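Local structure of RagB/SusD domain protein (5J90) at residues 88-93 with 128-133; 181-186 with 194-199; 263-268 with 316-321; 378-383 with 404-409; 384-389 with 397-402. The protein binds chitin as a SusD-type outer-membrane lipoprotein and probably helps to pass chitin fragments on for uptake in a chitin utilization system. One frame throughout, in Å; residues are numbered along the deposited sequence. Where two conformers were deposited one is given.

Contact 1. Residues 88-93 with 128-133; sequences FIWDYG and HRMTDT. With EDO (1,2-ethanediol), chain C.
Met130 reaches across from helix 113-134 and touches Ile89, Trp90 and Gly93 of helix 83-108 with the end of its side chain. Its methyl CE lies 3.5 Å from Ile89 O, an oxygen already engaged by Gly93 N, and 3.7 Å from Gly93 CA. Glycine suits this place because a CB here would run into CE. The sulfur approaches the indole obliquely, with Met130 SD 4.1 Å from Trp90 CE3; measured to the six-membered ring it stands 46° off the normal, a Met-aromatic contact. CG of Met130 is anti to the backbone N (chi1 -168°), and the bends at chi2 and chi3 turn the sulfur and CE in beside Ile89 O and Gly93. Ile89 CD1 approaches Thr133 CG2 at 4.3 Å, while Thr133 OG1 donates to Arg129 O one turn back, which gives the buried hydroxyl a partner. The two short segments run nearly antiparallel, at 155°, with axes 10.9 Å apart, in keeping with the largely helical SusD fold. Farther out, Tyr92 packs on Val48 of helix 46-54, and its OH shares a 2.5 Å hydrogen bond with O1 of an ethanediol, probably from the crystallisation liquor. A phenylalanine in place of Tyr92 would probably leave that O1 without this partner. With no hydrogen bond crossing between 88-93 and 128-133, the fit rests on shape and dispersion, which suits a flexible, polarisable thioether.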
# COMPACT_ATOMS: atom_id res chain seq x y z
N PHE A 88 25.85 -5.13 -0.10
CA PHE A 88 26.75 -4.16 0.52
C PHE A 88 26.02 -3.10 1.34
O PHE A 88 26.53 -2.63 2.36
CB PHE A 88 27.63 -3.49 -0.53
CG PHE A 88 28.80 -4.33 -0.96
CD1 PHE A 88 28.66 -5.28 -1.96
CD2 PHE A 88 30.04 -4.16 -0.36
CE1 PHE A 88 29.75 -6.07 -2.35
CE2 PHE A 88 31.13 -4.94 -0.74
CZ PHE A 88 30.98 -5.89 -1.74
N ILE A 89 24.82 -2.72 0.90
CA ILE A 89 24.05 -1.69 1.60
C ILE A 89 23.77 -2.15 3.03
O ILE A 89 24.03 -1.43 4.00
CB ILE A 89 22.70 -1.44 0.90
CG1 ILE A 89 22.89 -1.12 -0.59
CG2 ILE A 89 21.93 -0.34 1.62
CD1 ILE A 89 21.59 -1.17 -1.39
N TRP A 90 23.25 -3.36 3.15
CA TRP A 90 22.89 -3.92 4.44
C TRP A 90 24.13 -4.19 5.28
O TRP A 90 24.22 -3.80 6.45
CB TRP A 90 22.10 -5.21 4.22
CG TRP A 90 21.56 -5.86 5.46
CD1 TRP A 90 22.24 -6.65 6.34
CD2 TRP A 90 20.21 -5.81 5.92
NE1 TRP A 90 21.39 -7.08 7.34
CE2 TRP A 90 20.13 -6.57 7.10
CE3 TRP A 90 19.05 -5.18 5.45
CZ2 TRP A 90 18.94 -6.73 7.82
CZ3 TRP A 90 17.87 -5.34 6.16
CH2 TRP A 90 17.83 -6.10 7.33
N ASP A 91 25.11 -4.86 4.68
CA ASP A 91 26.25 -5.33 5.46
C ASP A 91 27.09 -4.17 6.02
O ASP A 91 27.43 -4.17 7.21
CB ASP A 91 27.08 -6.33 4.64
CG ASP A 91 26.30 -7.61 4.33
OD1 ASP A 91 25.40 -7.96 5.11
OD2 ASP A 91 26.58 -8.25 3.29
N TYR A 92 27.36 -3.16 5.20
CA TYR A 92 28.12 -2.01 5.69
C TYR A 92 27.34 -1.14 6.67
O TYR A 92 27.89 -0.66 7.66
CB TYR A 92 28.71 -1.19 4.54
CG TYR A 92 30.05 -1.73 4.09
CD1 TYR A 92 30.12 -2.88 3.30
CD2 TYR A 92 31.23 -1.12 4.48
CE1 TYR A 92 31.34 -3.40 2.91
CE2 TYR A 92 32.46 -1.64 4.08
CZ TYR A 92 32.50 -2.78 3.30
OH TYR A 92 33.71 -3.30 2.90
N GLY A 93 26.05 -0.96 6.42
CA GLY A 93 25.20 -0.18 7.30
C GLY A 93 25.08 -0.79 8.69
O GLY A 93 25.20 -0.11 9.70
N HIS A 128 17.24 5.36 8.76
CA HIS A 128 16.05 5.65 7.95
C HIS A 128 16.32 5.31 6.48
O HIS A 128 15.43 4.85 5.77
CB HIS A 128 15.52 7.09 8.14
CG HIS A 128 16.20 8.12 7.28
ND1 HIS A 128 17.40 8.71 7.64
CD2 HIS A 128 15.87 8.65 6.08
CE1 HIS A 128 17.76 9.57 6.70
NE2 HIS A 128 16.85 9.56 5.74
N ARG A 129 17.56 5.51 6.04
CA ARG A 129 17.94 5.13 4.68
C ARG A 129 17.77 3.63 4.47
O ARG A 129 17.27 3.18 3.43
CB ARG A 129 19.39 5.56 4.41
CG ARG A 129 19.55 7.08 4.29
CD ARG A 129 21.00 7.54 4.56
NE ARG A 129 22.02 6.76 3.85
CZ ARG A 129 22.41 6.98 2.60
NH1 ARG A 129 21.89 7.96 1.87
NH2 ARG A 129 23.35 6.21 2.05
N MET A 130 18.18 2.85 5.47
CA MET A 130 18.05 1.40 5.41
C MET A 130 16.60 0.95 5.26
O MET A 130 16.28 0.17 4.36
CB MET A 130 18.68 0.78 6.66
CG MET A 130 18.87 -0.74 6.57
SD MET A 130 20.23 -1.25 5.47
CE MET A 130 21.65 -0.67 6.42
N THR A 131 15.71 1.44 6.12
CA THR A 131 14.32 1.03 5.98
C THR A 131 13.67 1.60 4.71
O THR A 131 12.85 0.93 4.08
CB THR A 131 13.47 1.32 7.23
OG1 THR A 131 12.12 0.91 6.99
CG2 THR A 131 13.45 2.81 7.56
N ASP A 132 14.09 2.79 4.29
CA ASP A 132 13.56 3.33 3.05
C ASP A 132 13.97 2.51 1.83
O ASP A 132 13.31 2.57 0.80
CB ASP A 132 13.99 4.79 2.88
CG ASP A 132 13.27 5.72 3.82
OD1 ASP A 132 12.29 5.31 4.49
OD2 ASP A 132 13.68 6.89 3.88
N THR A 133 15.04 1.73 1.96
CA THR A 133 15.52 0.88 0.88
C THR A 133 14.86 -0.50 0.88
O THR A 133 14.45 -0.99 -0.16
CB THR A 133 17.06 0.76 0.95
OG1 THR A 133 17.63 2.06 0.76
CG2 THR A 133 17.59 -0.17 -0.11
C1 EDO C . 34.27 -5.83 1.49
O1 EDO C . 34.68 -5.64 2.85
C2 EDO C . 33.79 -7.26 1.31
O2 EDO C . 32.76 -7.54 2.26

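Contact 2. Residues 181-186 with 194-199; sequences ASTFES and GKYESW
Phe184 directs its side chain at Gly194, Tyr196 and Trp199. Its CB lies 4.2 Å from Tyr196 CE1, at the edge of that ring; CD2 runs past Gly194 CA toward Trp199 NE1; CE2 comes to 3.8 Å from Trp199 CZ2. The phenyl edge is turned to the indole face in an offset edge-to-face pair, planes at 79°, while Trp199 NE1 is bonded to Asp188. Gly194 has positive phi (83°), and a CB there would collide with Glu185 N. Ser182 CB lies over one face of the Tyr196 ring, toward its rim, a CH-pi contact. Ser182 OG is gripped twice: it donates to Gly194 O at 2.6 Å and accepts from Phe184 N at 3.0 Å, the latter bond making an ST turn. Tyr196 OH accepts from Thr183 N at 3.2 Å and donates to a water that in turn donates to Ala181 O. A phenylalanine in place of Tyr196 would probably leave the Thr183 N-H without this acceptor and the water without its tyrosine mate. The contact closes the loop between helices 154-177 and 196-213, its chemistry dividing the work: hydroxyls satisfy the turning backbone, and the rings of Phe184 and Trp199 pack against Leu118.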
# COMPACT_ATOMS: atom_id res chain seq x y z
N ALA A 181 28.46 23.31 28.81
CA ALA A 181 29.41 23.31 27.70
C ALA A 181 29.46 21.95 27.01
O ALA A 181 29.40 20.91 27.66
CB ALA A 181 30.80 23.73 28.17
N SER A 182 29.59 21.98 25.68
CA SER A 182 29.68 20.74 24.90
C SER A 182 30.94 19.95 25.21
O SER A 182 32.01 20.52 25.43
CB SER A 182 29.63 21.04 23.40
OG SER A 182 29.83 19.84 22.66
N THR A 183 30.80 18.63 25.21
CA THR A 183 31.95 17.74 25.32
C THR A 183 32.11 16.91 24.04
O THR A 183 32.69 15.83 24.07
CB THR A 183 31.83 16.81 26.54
OG1 THR A 183 30.54 16.17 26.55
CG2 THR A 183 31.99 17.61 27.83
N PHE A 184 31.62 17.45 22.92
CA PHE A 184 31.56 16.69 21.67
C PHE A 184 32.41 17.25 20.53
O PHE A 184 32.56 16.60 19.50
CB PHE A 184 30.09 16.55 21.22
CG PHE A 184 29.85 15.51 20.15
CD1 PHE A 184 30.15 14.17 20.38
CD2 PHE A 184 29.30 15.87 18.93
CE1 PHE A 184 29.90 13.21 19.39
CE2 PHE A 184 29.05 14.91 17.95
CZ PHE A 184 29.37 13.58 18.18
N GLU A 185 32.99 18.44 20.70
CA GLU A 185 33.68 19.05 19.56
C GLU A 185 34.80 18.18 18.96
O GLU A 185 34.88 18.04 17.74
CB GLU A 185 34.22 20.45 19.89
CG GLU A 185 34.91 21.08 18.68
CD GLU A 185 35.27 22.55 18.86
OE1 GLU A 185 35.06 23.10 19.97
OE2 GLU A 185 35.76 23.14 17.88
N SER A 186 35.63 17.59 19.81
CA SER A 186 36.76 16.80 19.32
C SER A 186 36.32 15.51 18.61
O SER A 186 37.09 14.92 17.85
CB SER A 186 37.75 16.49 20.44
OG SER A 186 37.16 15.69 21.45
N GLY A 194 30.56 20.30 17.50
CA GLY A 194 30.12 19.96 18.83
C GLY A 194 28.94 20.73 19.38
O GLY A 194 28.48 20.45 20.48
N LYS A 195 28.42 21.69 18.61
CA LYS A 195 27.33 22.54 19.09
C LYS A 195 25.99 21.79 19.21
O LYS A 195 25.39 21.41 18.19
CB LYS A 195 27.15 23.76 18.19
CG LYS A 195 26.24 24.84 18.75
CD LYS A 195 26.21 26.06 17.85
CE LYS A 195 25.47 27.21 18.52
NZ LYS A 195 25.22 28.33 17.57
N TYR A 196 25.53 21.59 20.44
CA TYR A 196 24.31 20.82 20.66
C TYR A 196 23.10 21.43 19.95
O TYR A 196 22.25 20.71 19.43
CB TYR A 196 24.01 20.70 22.16
CG TYR A 196 25.01 19.89 22.96
CD1 TYR A 196 25.86 18.97 22.36
CD2 TYR A 196 25.10 20.06 24.34
CE1 TYR A 196 26.77 18.22 23.12
CE2 TYR A 196 26.00 19.34 25.10
CZ TYR A 196 26.84 18.42 24.49
OH TYR A 196 27.73 17.71 25.28
N GLU A 197 23.00 22.76 19.96
CA GLU A 197 21.87 23.43 19.33
C GLU A 197 21.76 23.09 17.84
O GLU A 197 20.66 22.90 17.33
CB GLU A 197 21.98 24.94 19.55
CG GLU A 197 20.83 25.74 18.96
CD GLU A 197 20.99 27.23 19.15
OE1 GLU A 197 21.76 27.64 20.05
OE2 GLU A 197 20.36 28.00 18.39
N SER A 198 22.90 23.00 17.15
CA SER A 198 22.90 22.66 15.73
C SER A 198 22.50 21.20 15.51
O SER A 198 21.82 20.87 14.54
CB SER A 198 24.26 22.93 15.11
OG SER A 198 24.53 24.32 15.18
N TRP A 199 22.91 20.33 16.43
CA TRP A 199 22.49 18.94 16.38
C TRP A 199 20.98 18.80 16.61
O TRP A 199 20.32 17.99 15.95
CB TRP A 199 23.30 18.11 17.38
CG TRP A 199 24.62 17.66 16.80
CD1 TRP A 199 25.83 18.30 16.89
CD2 TRP A 199 24.84 16.48 16.02
NE1 TRP A 199 26.79 17.58 16.22
CE2 TRP A 199 26.21 16.46 15.67
CE3 TRP A 199 24.02 15.44 15.59
CZ2 TRP A 199 26.77 15.44 14.91
CZ3 TRP A 199 24.58 14.42 14.83
CH2 TRP A 199 25.94 14.43 14.50
O HOH W 1 28.15 18.48 27.80

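Contact 3. Residues 263-268 with 316-321; sequences LDIRMS and SGIGAV
Arg266 sets out with CG anti to its own carbonyl carbon (chi1 -57°), then bends at chi2 and again at chi3, and this folded path lays its guanidinium over the backbone of Ser316 and Gly317. Gly317 CA sits 3.3 Å above the guanidinium plane of Arg266, over its centre; Leu263 CA stands on the opposite face, nearer the rim. A CB on residue 317 would strike Arg266 NH2, which explains the glycine. The group is held in rotation by its own neighbour: Arg266 NE donates to Ile265 O at 2.8 Å and 173°, the oxygen lying in the guanidinium plane although NE is well above the carbonyl plane. NH2 is bonded to Ser259 OG, which also bonds Ile318 N, so the buried guanidinium is met by several oxygens, which would probably stabilise its charge. Residues 266-267 form a short, weakly bonded strand paired antiparallel with 64-65, and the loop 316-318 runs along it, fastened by Met267 N donating to Ser316 O at 2.9 Å. The aliphatic part of Arg266 also covers that oxygen, CB lying 3.3 Å from Ser316 O. Met267, extended beyond CG, brings SD to 3.8 Å from Ser316 CB; the small serine leaves room for the thioether, and Ser316 OG turns to Asp288 O and Lys298 N. Ile318 packs on Arg266, its CD1 3.7 Å from Arg266 C. Its CG1 meets Ile265 CG2 at 4.0 Å, and Met64 of the partner strand touches both isoleucines, whose branched side chains suit this buried apolar spot.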
# COMPACT_ATOMS: atom_id res chain seq x y z
N LEU A 263 35.56 6.59 -14.81
CA LEU A 263 34.55 6.89 -15.83
C LEU A 263 33.35 5.94 -15.75
O LEU A 263 32.74 5.60 -16.76
CB LEU A 263 35.16 6.83 -17.23
CG LEU A 263 36.41 7.68 -17.48
CD1 LEU A 263 36.87 7.51 -18.93
CD2 LEU A 263 36.18 9.15 -17.17
N ASP A 264 33.00 5.53 -14.53
CA ASP A 264 31.92 4.57 -14.33
C ASP A 264 30.58 5.24 -14.02
O ASP A 264 29.55 4.56 -13.90
CB ASP A 264 32.26 3.60 -13.20
CG ASP A 264 32.93 2.33 -13.69
OD1 ASP A 264 32.95 2.08 -14.93
OD2 ASP A 264 33.42 1.58 -12.83
N ILE A 265 30.59 6.55 -13.87
CA ILE A 265 29.34 7.29 -13.65
C ILE A 265 29.45 8.65 -14.33
O ILE A 265 30.54 9.26 -14.37
CB ILE A 265 28.97 7.40 -12.14
CG1 ILE A 265 27.47 7.70 -11.94
CG2 ILE A 265 29.83 8.43 -11.41
CD1 ILE A 265 26.58 6.51 -12.26
N ARG A 266 28.33 9.11 -14.89
CA ARG A 266 28.26 10.34 -15.66
C ARG A 266 27.01 11.13 -15.30
O ARG A 266 26.11 10.62 -14.61
CB ARG A 266 28.21 10.03 -17.16
CG ARG A 266 29.36 9.19 -17.74
CD ARG A 266 30.61 10.01 -18.06
NE ARG A 266 31.42 10.23 -16.87
CZ ARG A 266 32.63 10.79 -16.87
NH1 ARG A 266 33.19 11.19 -18.01
NH2 ARG A 266 33.28 10.95 -15.73
N MET A 267 26.94 12.38 -15.75
CA MET A 267 25.69 13.13 -15.76
C MET A 267 24.58 12.29 -16.38
O MET A 267 24.81 11.54 -17.34
CB MET A 267 25.89 14.40 -16.59
CG MET A 267 24.70 15.33 -16.64
SD MET A 267 25.05 16.68 -17.79
CE MET A 267 23.78 17.85 -17.34
N SER A 268 23.36 12.39 -15.84
CA SER A 268 22.22 11.66 -16.39
C SER A 268 21.45 12.44 -17.44
O SER A 268 21.54 13.67 -17.51
CB SER A 268 21.24 11.31 -15.27
OG SER A 268 20.63 12.51 -14.82
N SER A 316 29.38 14.00 -20.07
CA SER A 316 29.76 14.83 -18.93
C SER A 316 30.02 14.05 -17.64
O SER A 316 29.23 13.18 -17.26
CB SER A 316 28.71 15.91 -18.65
OG SER A 316 28.78 16.96 -19.61
N GLY A 317 31.11 14.38 -16.96
CA GLY A 317 31.40 13.78 -15.67
C GLY A 317 30.73 14.53 -14.53
O GLY A 317 30.18 15.61 -14.72
N ILE A 318 30.78 13.94 -13.34
CA ILE A 318 30.29 14.61 -12.14
C ILE A 318 31.31 15.69 -11.79
O ILE A 318 32.53 15.47 -11.89
CB ILE A 318 30.10 13.63 -10.97
CG1 ILE A 318 29.31 12.39 -11.43
CG2 ILE A 318 29.41 14.33 -9.81
CD1 ILE A 318 27.98 12.69 -12.11
N GLY A 319 30.83 16.86 -11.39
CA GLY A 319 31.67 18.04 -11.29
C GLY A 319 32.26 18.37 -9.94
O GLY A 319 32.40 17.51 -9.05
N ALA A 320 32.61 19.64 -9.77
CA ALA A 320 33.35 20.10 -8.61
C ALA A 320 32.69 19.83 -7.26
O ALA A 320 33.37 19.76 -6.24
CB ALA A 320 33.69 21.59 -8.75
N VAL A 321 31.36 19.67 -7.25
CA VAL A 321 30.67 19.44 -5.98
C VAL A 321 31.12 18.16 -5.28
O VAL A 321 31.01 18.06 -4.06
CB VAL A 321 29.12 19.45 -6.11
CG1 VAL A 321 28.62 20.84 -6.52
CG2 VAL A 321 28.62 18.37 -7.05

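Contact 4. Residues 378-383 with 404-409; sequences ADNTKT and TVAWDA
Asn380 and Ala406 face each other with CA atoms 4.9 Å apart where two irregular segments run in roughly opposite directions, joined by Ala406 N donating to Asp379 O at 3.0 Å. Both belong to the long loop between helices 373-378 and 413-428, and the first turns at Asp379 through an Asx turn and the wider Asx motif. Its OD1 accepts from Lys382 N on the syn side at 2.8 Å and from Thr381 N above the carboxylate plane. OD2 forms a salt bridge with Lys382 NZ at 2.9 Å, from the opposite side of that plane. The carboxylate therefore shapes the bend and probably offsets the charge of the lysine, a task for which aspartate has the right length. On the facing segment, Thr404 OG1 lies between its backbone N and carbonyl carbon (chi1 62°) and donates to Asn380 OD1 at 2.8 Å, in the amide plane. Asn380 CB rests on Ala406 CB at 3.7 Å; the bare methyl lets the backbones come this close. Lys419 of helix 413-428 binds the carbonyls of Thr404 and Ala406, tying the strip to the helical body. A nearby water accepts from Asn380 ND2 at 3.2 Å and donates to Asp408 OD2 at 3.1 Å.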
# COMPACT_ATOMS: atom_id res chain seq x y z
N ALA A 378 11.64 33.96 -11.10
CA ALA A 378 10.52 34.64 -11.75
C ALA A 378 10.19 34.11 -13.15
O ALA A 378 9.19 34.50 -13.74
CB ALA A 378 10.78 36.15 -11.81
N ASP A 379 11.02 33.21 -13.67
CA ASP A 379 10.85 32.74 -15.05
C ASP A 379 9.68 31.78 -15.21
O ASP A 379 9.66 30.70 -14.61
CB ASP A 379 12.14 32.10 -15.56
CG ASP A 379 12.07 31.76 -17.04
OD1 ASP A 379 11.28 30.87 -17.41
OD2 ASP A 379 12.80 32.40 -17.83
N ASN A 380 8.70 32.16 -16.03
CA ASN A 380 7.52 31.34 -16.27
C ASN A 380 7.46 30.84 -17.71
O ASN A 380 6.38 30.65 -18.28
CB ASN A 380 6.24 32.12 -15.92
CG ASN A 380 5.02 31.22 -15.82
OD1 ASN A 380 5.11 30.06 -15.42
ND2 ASN A 380 3.86 31.77 -16.18
N THR A 381 8.63 30.60 -18.30
CA THR A 381 8.71 30.16 -19.68
C THR A 381 9.54 28.89 -19.85
O THR A 381 9.09 27.93 -20.47
CB THR A 381 9.27 31.27 -20.60
OG1 THR A 381 8.38 32.39 -20.57
CG2 THR A 381 9.40 30.77 -22.03
N LYS A 382 10.75 28.89 -19.29
CA LYS A 382 11.66 27.76 -19.47
C LYS A 382 11.13 26.48 -18.83
O LYS A 382 10.61 26.50 -17.71
CB LYS A 382 13.05 28.09 -18.93
CG LYS A 382 13.72 29.30 -19.59
CD LYS A 382 15.19 29.38 -19.20
CE LYS A 382 15.86 30.64 -19.73
NZ LYS A 382 15.41 31.84 -18.97
N THR A 383 11.26 25.39 -19.57
CA THR A 383 10.83 24.07 -19.10
C THR A 383 11.83 23.03 -19.58
O THR A 383 12.79 23.35 -20.27
CB THR A 383 9.42 23.69 -19.60
OG1 THR A 383 9.33 23.88 -21.02
CG2 THR A 383 8.34 24.51 -18.91
N THR A 404 7.37 25.01 -15.33
CA THR A 404 8.29 26.13 -15.20
C THR A 404 8.69 26.33 -13.75
O THR A 404 8.12 25.72 -12.84
CB THR A 404 7.66 27.44 -15.70
OG1 THR A 404 6.52 27.74 -14.89
CG2 THR A 404 7.23 27.30 -17.15
N VAL A 405 9.65 27.21 -13.51
CA VAL A 405 10.08 27.51 -12.16
C VAL A 405 9.08 28.41 -11.43
O VAL A 405 8.76 28.17 -10.27
CB VAL A 405 11.48 28.17 -12.13
CG1 VAL A 405 11.84 28.54 -10.70
CG2 VAL A 405 12.53 27.24 -12.71
N ALA A 406 8.59 29.45 -12.11
CA ALA A 406 7.80 30.49 -11.47
C ALA A 406 6.56 29.96 -10.74
O ALA A 406 5.82 29.14 -11.28
CB ALA A 406 7.39 31.56 -12.49
N TRP A 407 6.36 30.46 -9.53
CA TRP A 407 5.16 30.12 -8.77
C TRP A 407 3.94 30.72 -9.43
O TRP A 407 3.94 31.87 -9.86
CB TRP A 407 5.27 30.64 -7.34
CG TRP A 407 4.19 30.10 -6.44
CD1 TRP A 407 3.03 30.71 -6.09
CD2 TRP A 407 4.19 28.82 -5.80
NE1 TRP A 407 2.29 29.89 -5.26
CE2 TRP A 407 2.99 28.73 -5.06
CE3 TRP A 407 5.09 27.75 -5.77
CZ2 TRP A 407 2.67 27.60 -4.31
CZ3 TRP A 407 4.77 26.63 -5.02
CH2 TRP A 407 3.57 26.57 -4.30
N ASP A 408 2.88 29.92 -9.50
CA ASP A 408 1.58 30.37 -9.98
C ASP A 408 0.57 30.04 -8.90
O ASP A 408 0.28 28.87 -8.64
CB ASP A 408 1.24 29.64 -11.28
CG ASP A 408 -0.11 30.04 -11.85
OD1 ASP A 408 -0.84 30.84 -11.22
OD2 ASP A 408 -0.45 29.53 -12.94
N ALA A 409 0.02 31.07 -8.26
CA ALA A 409 -0.92 30.87 -7.16
C ALA A 409 -2.17 30.11 -7.60
O ALA A 409 -2.84 29.49 -6.77
CB ALA A 409 -1.30 32.22 -6.54
O HOH W 2 11.19 28.32 -15.74
O HOH W 3 0.95 30.65 -15.48

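Contact 5. Residues 384-389 with 397-402; sequences AAAYVD and SDPVNN
Ala384 and Pro399 turn their side chains to each other, CB to CB at 3.8 Å, beside a single antiparallel beta bridge between Tyr387 and Ser397. The bridge is a hydrogen-bonded pair: Tyr387 N donates to Ser397 O at 2.8 Å, nearly along the C=O axis, and Ser397 N returns a bond to Tyr387 O at 3.0 Å. It brings together the two ends of an excursion of the loop between helices 373-378 and 413-428. The proline ring lies alongside the facing backbone, Pro399 CB 3.2 Å from Ala384 O and Pro399 CD 3.7 Å from Ala386 CA. Having no N-H, Pro399 cannot carry the pairing on to Ala385, whose oxygen instead takes the hydroxyl of Ser273 on helix 269-277. The small methyls of the alanines suit this close approach; Ala384 CB comes within 3.1 Å of Asn401 O, at the centre of an inverse gamma turn. Tyr387 departs from the pair: its CG is anti to the backbone N (chi1 174°), the ring presents its edge to Ser397 N, and the hydroxyl at its far end bonds Gly299 O. Phe448 touches both Tyr387 and Ser397, adding an apolar neighbour to the bridge. Ser397 OG reaches forward to donate to Asp398 O. Asn401 OD1 accepts from Lys446 N and Gln418 NE2, and its ND2 bonds Thr422 OG1, the last two partners on helix 413-428. At the other end a water donates to Ala384 O at 2.8 Å and to Asn402 OD1 at 2.6 Å.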
# COMPACT_ATOMS: atom_id res chain seq x y z
N ALA A 384 11.62 21.77 -19.19
CA ALA A 384 12.58 20.71 -19.51
C ALA A 384 12.84 20.60 -21.00
O ALA A 384 11.94 20.77 -21.82
CB ALA A 384 12.09 19.36 -18.94
N ALA A 385 14.10 20.31 -21.35
CA ALA A 385 14.53 20.20 -22.74
C ALA A 385 14.45 18.77 -23.28
O ALA A 385 14.58 17.79 -22.53
CB ALA A 385 15.95 20.71 -22.89
N ALA A 386 14.26 18.63 -24.58
CA ALA A 386 14.33 17.32 -25.21
C ALA A 386 15.72 16.73 -25.01
O ALA A 386 16.72 17.46 -24.95
CB ALA A 386 13.99 17.41 -26.70
N TYR A 387 15.77 15.41 -24.90
CA TYR A 387 17.03 14.71 -24.71
C TYR A 387 17.48 13.99 -25.99
O TYR A 387 16.71 13.24 -26.59
CB TYR A 387 16.97 13.70 -23.55
CG TYR A 387 18.25 12.91 -23.51
CD1 TYR A 387 19.42 13.50 -23.05
CD2 TYR A 387 18.31 11.62 -24.01
CE1 TYR A 387 20.62 12.81 -23.06
CE2 TYR A 387 19.51 10.92 -24.02
CZ TYR A 387 20.66 11.52 -23.55
OH TYR A 387 21.85 10.85 -23.55
N VAL A 388 18.73 14.21 -26.37
CA VAL A 388 19.32 13.56 -27.54
C VAL A 388 20.63 12.85 -27.21
O VAL A 388 21.51 13.43 -26.58
CB VAL A 388 19.59 14.58 -28.67
CG1 VAL A 388 20.35 13.94 -29.83
CG2 VAL A 388 18.29 15.20 -29.16
N ASP A 389 20.72 11.60 -27.62
CA ASP A 389 21.97 10.84 -27.60
C ASP A 389 22.45 10.83 -29.05
O ASP A 389 21.99 10.01 -29.84
CB ASP A 389 21.70 9.41 -27.11
CG ASP A 389 22.97 8.60 -26.90
OD1 ASP A 389 24.04 9.02 -27.39
OD2 ASP A 389 22.90 7.53 -26.25
N SER A 397 14.50 11.31 -26.19
CA SER A 397 13.17 11.49 -25.64
C SER A 397 12.71 12.95 -25.66
O SER A 397 13.50 13.86 -25.43
CB SER A 397 13.10 10.98 -24.20
OG SER A 397 11.78 11.09 -23.70
N ASP A 398 11.41 13.15 -25.89
CA ASP A 398 10.78 14.43 -25.60
C ASP A 398 10.87 14.65 -24.10
O ASP A 398 10.94 13.69 -23.33
CB ASP A 398 9.30 14.41 -26.00
CG ASP A 398 9.08 14.27 -27.49
OD1 ASP A 398 9.98 14.65 -28.27
OD2 ASP A 398 7.99 13.81 -27.89
N PRO A 399 10.86 15.92 -23.67
CA PRO A 399 10.92 16.18 -22.23
C PRO A 399 9.69 15.64 -21.50
O PRO A 399 8.61 15.56 -22.09
CB PRO A 399 10.95 17.71 -22.16
CG PRO A 399 10.30 18.16 -23.43
CD PRO A 399 10.69 17.15 -24.46
N VAL A 400 9.86 15.28 -20.23
CA VAL A 400 8.74 14.80 -19.42
C VAL A 400 8.42 15.69 -18.21
O VAL A 400 7.27 15.71 -17.76
CB VAL A 400 8.93 13.34 -18.94
CG1 VAL A 400 8.88 12.38 -20.13
CG2 VAL A 400 10.23 13.17 -18.16
N ASN A 401 9.40 16.41 -17.67
CA ASN A 401 9.12 17.27 -16.51
C ASN A 401 8.75 18.66 -17.01
O ASN A 401 9.58 19.58 -17.05
CB ASN A 401 10.29 17.32 -15.53
CG ASN A 401 9.85 17.73 -14.13
OD1 ASN A 401 8.91 17.16 -13.57
ND2 ASN A 401 10.51 18.73 -13.56
N ASN A 402 7.50 18.79 -17.42
CA ASN A 402 7.08 19.96 -18.18
C ASN A 402 6.38 20.97 -17.30
O ASN A 402 5.16 21.08 -17.26
CB ASN A 402 6.22 19.52 -19.37
CG ASN A 402 6.95 18.54 -20.26
OD1 ASN A 402 8.15 18.69 -20.51
ND2 ASN A 402 6.24 17.52 -20.73
O HOH W 4 9.22 20.87 -21.39

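Contacts 1, 2 and 3 follow one another along the chain, then comes contact 4, with contact 5 nested inside the loop it closes. Contact 1 is buried between helices 83-108 and 113-134, about 12 Å from the chain centre; contact 2, some 27 Å away between centres, shares helix 113-134 as a neighbour. Contact 3 joins short strand 266-267 to a loop, and contact 5 comes within about 6 Å of it at the nearest atoms. Contacts 4 and 5 have centres about 17 Å apart and belong to one long loop, on the side of the chain centre opposite contact 1. Contact 1 packs helices without hydrogen bonds between its segments; the loop contacts add them, mostly with bridging waters.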